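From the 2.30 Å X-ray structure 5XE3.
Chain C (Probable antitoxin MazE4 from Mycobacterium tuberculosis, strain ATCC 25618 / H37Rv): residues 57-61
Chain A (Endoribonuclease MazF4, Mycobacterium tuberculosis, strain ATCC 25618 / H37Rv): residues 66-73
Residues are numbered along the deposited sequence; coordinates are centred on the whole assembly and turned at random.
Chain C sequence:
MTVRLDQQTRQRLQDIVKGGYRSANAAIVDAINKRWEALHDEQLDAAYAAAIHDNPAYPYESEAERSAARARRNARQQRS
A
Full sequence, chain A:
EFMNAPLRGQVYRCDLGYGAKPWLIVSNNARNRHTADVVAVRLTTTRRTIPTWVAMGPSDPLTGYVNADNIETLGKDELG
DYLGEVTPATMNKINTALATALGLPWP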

ATOM      1  N   ALA C  57       8.167  18.645 -12.111  1.00 36.07           N
ATOM      2  CA  ALA C  57       9.230  18.769 -11.099  1.00 37.95           C
ATOM      3  C   ALA C  57       8.723  19.099  -9.695  1.00 36.64           C
ATOM      4  O   ALA C  57       9.536  19.364  -8.815  1.00 42.78           O
ATOM      5  CB  ALA C  57      10.258  19.823 -11.524  1.00 37.11           C
ATOM      6  N   TYR C  58       7.408  19.102  -9.481  1.00 31.12           N
ATOM      7  CA  TYR C  58       6.831  19.389  -8.184  1.00 31.85           C
ATOM      8  C   TYR C  58       7.545  18.523  -7.107  1.00 31.39           C
ATOM      9  O   TYR C  58       7.786  17.303  -7.321  1.00 32.31           O
ATOM     10  CB  TYR C  58       5.312  19.112  -8.185  1.00 32.56           C
ATOM     11  CG  TYR C  58       4.661  19.509  -6.900  1.00 31.78           C
ATOM     12  CD1 TYR C  58       4.251  20.819  -6.699  1.00 29.61           C
ATOM     13  CD2 TYR C  58       4.518  18.589  -5.845  1.00 29.50           C
ATOM     14  CE1 TYR C  58       3.717  21.212  -5.488  1.00 31.42           C
ATOM     15  CE2 TYR C  58       3.963  18.967  -4.641  1.00 31.45           C
ATOM     16  CZ  TYR C  58       3.577  20.270  -4.448  1.00 32.20           C
ATOM     17  OH  TYR C  58       3.045  20.660  -3.236  1.00 32.26           O
ATOM     18  N   PRO C  59       7.883  19.137  -5.961  1.00 30.82           N
ATOM     19  CA  PRO C  59       7.486  20.441  -5.447  1.00 32.05           C
ATOM     20  C   PRO C  59       8.381  21.592  -5.819  1.00 33.00           C
ATOM     21  O   PRO C  59       8.196  22.692  -5.282  1.00 30.52           O
ATOM     22  CB  PRO C  59       7.545  20.219  -3.942  1.00 32.21           C
ATOM     23  CG  PRO C  59       8.723  19.335  -3.791  1.00 31.45           C
ATOM     24  CD  PRO C  59       8.810  18.486  -5.019  1.00 32.20           C
ATOM     25  N   TYR C  60       9.382  21.308  -6.639  1.00 34.36           N
ATOM     26  CA  TYR C  60      10.263  22.320  -7.176  1.00 42.12           C
ATOM     27  C   TYR C  60       9.509  23.057  -8.310  1.00 47.68           C
ATOM     28  O   TYR C  60       8.765  22.432  -9.083  1.00 48.99           O
ATOM     29  CB  TYR C  60      11.561  21.665  -7.711  1.00 38.49           C
ATOM     30  CG  TYR C  60      12.338  20.944  -6.622  1.00 39.49           C
ATOM     31  CD1 TYR C  60      12.988  21.652  -5.608  1.00 37.14           C
ATOM     32  CD2 TYR C  60      12.390  19.565  -6.585  1.00 38.69           C
ATOM     33  CE1 TYR C  60      13.685  20.989  -4.609  1.00 40.52           C
ATOM     34  CE2 TYR C  60      13.076  18.898  -5.592  1.00 42.23           C
ATOM     35  CZ  TYR C  60      13.715  19.603  -4.596  1.00 41.22           C
ATOM     36  OH  TYR C  60      14.385  18.904  -3.618  1.00 38.60           O
ATOM     37  N   GLU C  61       9.708  24.364  -8.412  1.00 49.82           N
ATOM     38  CA  GLU C  61       9.113  25.129  -9.521  1.00 53.90           C
ATOM     39  C   GLU C  61       9.761  24.836 -10.896  1.00 52.01           C
ATOM     40  O   GLU C  61       9.093  24.952 -11.902  1.00 54.53           O
ATOM     41  CB  GLU C  61       9.039  26.640  -9.197  1.00 56.15           C
ATOM     42  CG  GLU C  61       7.698  27.037  -8.564  1.00 61.13           C
ATOM     43  CD  GLU C  61       7.697  28.390  -7.852  1.00 64.39           C
ATOM     44  OE1 GLU C  61       8.443  29.314  -8.266  1.00 72.46           O
ATOM     45  OE2 GLU C  61       6.910  28.538  -6.884  1.00 60.89           O
TER
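Chain A 66-73: VNADNIET

Chain C has no regular helix or strand here. The chain A stretch enters in a strand, turns a corner at Ala A68 and Asp A69, and leaves in a second strand. Asn A67, Asp A69, Asn A70 and Glu A72 lie against Tyr C58, Pro C59 and Tyr C60; the CA-to-CB bond of Ala A68 points away. Contacts shift from Asn A67 and Asp A69 at Tyr C58 to Asn A70 and Glu A72 at Tyr C60.

Ala C57 does not touch this stretch of chain A. Ala C57 O accepts a backbone hydrogen bond from Tyr C60 N (2.9 Å), which closes a tight turn around the cis peptide bond before Pro C59.

The CA-to-CB bond of Tyr C58 points sideways, but its t rotamer brings the hydroxyl to the corner. Tyr C58 OH donates a short hydrogen bond to Asp A69 OD2 (2.6 Å), at the edge of the ring. Asp A69 N donates a hydrogen bond to Asn A67 OD1 (2.9 Å), tying the corner together.

The CA-to-CB bond of Pro C59 points toward chain A, and the residue has the largest covered area. Pro C59 CA is 5.7 Å from Asn A70 CA. Pro C59 CB packs on Asp A69 CB (3.6 Å), and Pro C59 CG meets Asp A69 O (3.5 Å). Asn A67 ND2 gives a weak hydrogen bond to Pro C59 O (3.3 Å).

Tyr C60 points away at CB, yet its ring returns. Tyr C60 CE1 lies 3.8 Å from Asn A70 OD1 and 3.9 Å from Glu A72 OE2. Glu C61 makes no contact with this stretch.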

ATOM      1  N   VAL A  66       2.451  29.222   1.248  1.00 42.33           N
ATOM      2  CA  VAL A  66       3.546  28.393   1.772  1.00 38.24           C
ATOM      3  C   VAL A  66       3.380  27.012   1.243  1.00 35.99           C
ATOM      4  O   VAL A  66       2.371  26.424   1.480  1.00 42.57           O
ATOM      5  CB  VAL A  66       3.542  28.337   3.298  1.00 37.30           C
ATOM      6  CG1 VAL A  66       4.613  27.389   3.821  1.00 33.21           C
ATOM      7  CG2 VAL A  66       3.816  29.718   3.853  1.00 39.33           C
ATOM      8  N   ASN A  67       4.391  26.511   0.548  1.00 36.37           N
ATOM      9  CA  ASN A  67       4.469  25.136   0.069  1.00 36.65           C
ATOM     10  C   ASN A  67       5.330  24.285   1.047  1.00 34.86           C
ATOM     11  O   ASN A  67       6.516  24.496   1.148  1.00 29.06           O
ATOM     12  CB  ASN A  67       5.087  25.172  -1.310  1.00 39.75           C
ATOM     13  CG  ASN A  67       5.441  23.811  -1.844  1.00 42.62           C
ATOM     14  OD1 ASN A  67       5.130  22.771  -1.255  1.00 48.82           O
ATOM     15  ND2 ASN A  67       6.097  23.816  -2.982  1.00 39.18           N
ATOM     16  N   ALA A  68       4.699  23.350   1.768  1.00 35.35           N
ATOM     17  CA  ALA A  68       5.354  22.548   2.813  1.00 31.40           C
ATOM     18  C   ALA A  68       5.946  21.277   2.253  1.00 31.21           C
ATOM     19  O   ALA A  68       6.611  20.545   2.978  1.00 29.43           O
ATOM     20  CB  ALA A  68       4.374  22.235   3.945  1.00 35.73           C
ATOM     21  N   ASP A  69       5.727  20.990   0.961  1.00 29.92           N
ATOM     22  CA  ASP A  69       6.429  19.895   0.334  1.00 29.58           C
ATOM     23  C   ASP A  69       7.875  20.237   0.011  1.00 31.27           C
ATOM     24  O   ASP A  69       8.621  19.367  -0.341  1.00 32.10           O
ATOM     25  CB  ASP A  69       5.738  19.468  -0.951  1.00 31.17           C
ATOM     26  CG  ASP A  69       4.472  18.664  -0.704  1.00 33.65           C
ATOM     27  OD1 ASP A  69       4.588  17.549  -0.110  1.00 30.24           O
ATOM     28  OD2 ASP A  69       3.374  19.133  -1.141  1.00 34.43           O
ATOM     29  N   ASN A  70       8.248  21.505   0.076  1.00 33.47           N
ATOM     30  CA  ASN A  70       9.539  21.968  -0.402  1.00 36.82           C
ATOM     31  C   ASN A  70      10.239  22.502   0.813  1.00 33.71           C
ATOM     32  O   ASN A  70      10.265  23.698   1.055  1.00 31.61           O
ATOM     33  CB  ASN A  70       9.392  23.073  -1.486  1.00 35.03           C
ATOM     34  CG  ASN A  70      10.742  23.610  -1.995  1.00 38.27           C
ATOM     35  OD1 ASN A  70      11.785  22.929  -1.961  1.00 42.56           O
ATOM     36  ND2 ASN A  70      10.728  24.855  -2.439  1.00 38.75           N
ATOM     37  N   ILE A  71      10.783  21.573   1.569  1.00 32.80           N
ATOM     38  CA  ILE A  71      11.565  21.862   2.769  1.00 34.82           C
ATOM     39  C   ILE A  71      13.056  21.950   2.409  1.00 31.34           C
ATOM     40  O   ILE A  71      13.534  21.184   1.638  1.00 30.71           O
ATOM     41  CB  ILE A  71      11.311  20.754   3.805  1.00 38.67           C
ATOM     42  CG1 ILE A  71       9.822  20.736   4.192  1.00 39.15           C
ATOM     43  CG2 ILE A  71      12.151  20.951   5.055  1.00 39.91           C
ATOM     44  CD1 ILE A  71       9.283  19.339   4.300  1.00 41.45           C
ATOM     45  N   GLU A  72      13.776  22.921   2.949  1.00 33.29           N
ATOM     46  CA  GLU A  72      15.170  23.152   2.580  1.00 34.08           C
ATOM     47  C   GLU A  72      15.905  23.493   3.821  1.00 32.00           C
ATOM     48  O   GLU A  72      15.297  24.074   4.726  1.00 31.85           O
ATOM     49  CB  GLU A  72      15.325  24.380   1.630  1.00 34.88           C
ATOM     50  CG  GLU A  72      15.111  24.132   0.147  1.00 37.96           C
ATOM     51  CD  GLU A  72      15.992  23.029  -0.449  1.00 43.15           C
ATOM     52  OE1 GLU A  72      17.059  22.666   0.139  1.00 42.39           O
ATOM     53  OE2 GLU A  72      15.607  22.537  -1.538  1.00 46.42           O
ATOM     54  N   THR A  73      17.216  23.200   3.828  1.00 32.94           N
ATOM     55  CA  THR A  73      18.159  23.615   4.897  1.00 33.66           C
ATOM     56  C   THR A  73      18.956  24.853   4.452  1.00 36.47           C
ATOM     57  O   THR A  73      19.546  24.853   3.360  1.00 34.12           O
ATOM     58  CB  THR A  73      19.128  22.485   5.215  1.00 34.03           C
ATOM     59  OG1 THR A  73      18.363  21.328   5.497  1.00 36.86           O
ATOM     60  CG2 THR A  73      19.992  22.797   6.414  1.00 33.89           C
TER